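Long-range contact in xyloglucan-specific endo-beta-1,4-glucanase BoGH5A (Bacteroides ovatus, PDB 3ZMR), which hydrolyses internal beta-1,4-glucosidic linkages in the xyloglucan backbone, retaining the beta configuration and releasing xyloglucan oligosaccharides: residues F19-S24 with I60-N65. Numbering follows the deposited sequence.
Sequences FDARGS and ITVEAN
A connection between the sheets of a beta sandwich can use backbone hydrogen bonds to tie its turn to a neighbouring strand, as residues 19-24 do. Leaving strand 16-19, the chain bends at Asp20, whose p rotamer (chi1 69°) lets OD1 accept from Arg22 N (3.1 Å), an Asx turn; Ala21 (phi/psi -70/-19) continues the bend. Arg22, with chi angles m, t and m, folds back so that NH2 forms a salt bridge with Asp20 OD2 at 3.0 Å. Extended Ser24 (-165/173) and Val62 (-113/144) form an antiparallel hydrogen-bonded pair, CA atoms 5.7 Å apart: Ser24 N to Val62 O is 3.2 Å, Val62 N to Ser24 O 3.0 Å. Val62 O also receives a CA-H...O contact from Gly23 CA at 3.3 Å. Beyond the strand, Asn65 N donates to Ala21 O at 2.7 Å. Phe19, CA-to-CB toward residues 60-65 (chi1 -68°, chi2 81°), offers a ring face to Val62, an m rotamer whose CG1 sits 3.7 Å from the centroid, 8° off the ring normal, in a CH-pi contact. Val62 CG2 reaches Phe19 CD2 at 3.5 Å, and Phe19 CZ meets Ile60 CG2 at 4.0 Å. Asn65 (chi1 t) hydrogen-bonds through OD1 with Thr67 and through ND2 with the carbonyls of Lys69 and Ser92. The arrangement is characteristic of a connection between edge strands 16-19 and 24-31 of the two sheets in the BACON domain's beta sandwich.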
loop_
_atom_site.group_PDB
_atom_site.type_symbol
_atom_site.label_atom_id
_atom_site.label_comp_id
_atom_site.label_asym_id
_atom_site.label_seq_id
_atom_site.Cartn_x
_atom_site.Cartn_y
_atom_site.Cartn_z
ATOM N N PHE A 19 19.527 -4.976 20.921
ATOM C CA PHE A 19 18.425 -4.337 20.201
ATOM C C PHE A 19 17.748 -5.383 19.304
ATOM O O PHE A 19 18.406 -6.270 18.739
ATOM C CB PHE A 19 18.941 -3.201 19.327
ATOM C CG PHE A 19 19.485 -2.012 20.084
ATOM C CD1 PHE A 19 20.771 -2.004 20.596
ATOM C CD2 PHE A 19 18.724 -0.871 20.232
ATOM C CE1 PHE A 19 21.263 -0.883 21.267
ATOM C CE2 PHE A 19 19.191 0.235 20.903
ATOM C CZ PHE A 19 20.469 0.240 21.412
ATOM N N ASP A 20 16.437 -5.264 19.138
ATOM C CA ASP A 20 15.771 -6.058 18.096
ATOM C C ASP A 20 15.955 -5.353 16.720
ATOM O O ASP A 20 16.632 -4.311 16.601
ATOM C CB ASP A 20 14.316 -6.410 18.467
ATOM C CG ASP A 20 13.388 -5.241 18.474
ATOM O OD1 ASP A 20 13.681 -4.221 17.838
ATOM O OD2 ASP A 20 12.329 -5.375 19.118
ATOM N N ALA A 21 15.367 -5.944 15.687
ATOM C CA ALA A 21 15.581 -5.495 14.316
ATOM C C ALA A 21 14.947 -4.140 13.977
ATOM O O ALA A 21 15.304 -3.529 12.978
ATOM C CB ALA A 21 15.065 -6.529 13.344
ATOM N N ARG A 22 13.988 -3.718 14.780
ATOM C CA ARG A 22 13.342 -2.415 14.560
ATOM C C ARG A 22 14.346 -1.296 14.801
ATOM O O ARG A 22 15.307 -1.466 15.531
ATOM C CB ARG A 22 12.162 -2.209 15.520
ATOM C CG ARG A 22 11.035 -3.194 15.360
ATOM C CD ARG A 22 9.944 -2.913 16.381
ATOM N NE ARG A 22 10.267 -3.465 17.691
ATOM C CZ ARG A 22 9.467 -3.410 18.751
ATOM N NH1 ARG A 22 8.283 -2.807 18.671
ATOM N NH2 ARG A 22 9.855 -3.947 19.903
ATOM N N GLY A 23 14.111 -0.137 14.202
ATOM C CA GLY A 23 14.827 1.074 14.630
ATOM C C GLY A 23 14.368 1.375 16.053
ATOM O O GLY A 23 13.161 1.330 16.340
ATOM N N SER A 24 15.304 1.650 16.954
ATOM C CA SER A 24 14.975 1.966 18.336
ATOM C C SER A 24 16.152 2.601 19.068
ATOM O O SER A 24 17.267 2.663 18.541
ATOM C CB SER A 24 14.508 0.735 19.101
ATOM O OG SER A 24 15.576 -0.154 19.330
ATOM N N ILE A 60 21.820 5.684 22.708
ATOM C CA ILE A 60 22.364 4.814 21.665
ATOM C C ILE A 60 21.176 4.380 20.796
ATOM O O ILE A 60 20.205 3.813 21.310
ATOM C CB ILE A 60 23.103 3.588 22.253
ATOM C CG1 ILE A 60 24.236 4.042 23.199
ATOM C CG2 ILE A 60 23.649 2.711 21.129
ATOM C CD1 ILE A 60 25.295 4.954 22.584
ATOM N N THR A 61 21.260 4.697 19.505
ATOM C CA THR A 61 20.172 4.499 18.555
ATOM C C THR A 61 20.642 3.614 17.405
ATOM O O THR A 61 21.728 3.808 16.840
ATOM C CB THR A 61 19.652 5.851 18.011
ATOM O OG1 THR A 61 19.359 6.718 19.116
ATOM C CG2 THR A 61 18.376 5.668 17.157
ATOM N N VAL A 62 19.823 2.629 17.066
ATOM C CA VAL A 62 20.099 1.770 15.936
ATOM C C VAL A 62 19.078 1.995 14.838
ATOM O O VAL A 62 17.878 2.197 15.099
ATOM C CB VAL A 62 20.148 0.264 16.322
ATOM C CG1 VAL A 62 21.258 0.005 17.352
ATOM C CG2 VAL A 62 18.788 -0.253 16.811
ATOM N N GLU A 63 19.570 1.909 13.612
ATOM C CA GLU A 63 18.706 1.843 12.443
ATOM C C GLU A 63 18.035 0.480 12.382
ATOM O O GLU A 63 18.516 -0.498 12.952
ATOM C CB GLU A 63 19.526 2.067 11.168
ATOM C CG GLU A 63 20.059 3.476 11.012
ATOM C CD GLU A 63 20.960 3.661 9.801
ATOM O OE1 GLU A 63 21.345 2.655 9.150
ATOM O OE2 GLU A 63 21.305 4.831 9.509
ATOM N N ALA A 64 16.921 0.413 11.675
ATOM C CA ALA A 64 16.260 -0.868 11.421
ATOM C C ALA A 64 17.238 -1.810 10.728
ATOM O O ALA A 64 18.026 -1.378 9.884
ATOM C CB ALA A 64 15.027 -0.666 10.549
ATOM N N ASN A 65 17.226 -3.081 11.141
ATOM C CA ASN A 65 18.094 -4.095 10.529
ATOM C C ASN A 65 17.335 -4.888 9.451
ATOM O O ASN A 65 16.625 -5.809 9.762
ATOM C CB ASN A 65 18.633 -5.048 11.590
ATOM C CG ASN A 65 19.592 -6.084 11.009
ATOM O OD1 ASN A 65 20.030 -5.957 9.863
ATOM N ND2 ASN A 65 19.917 -7.106 11.796
#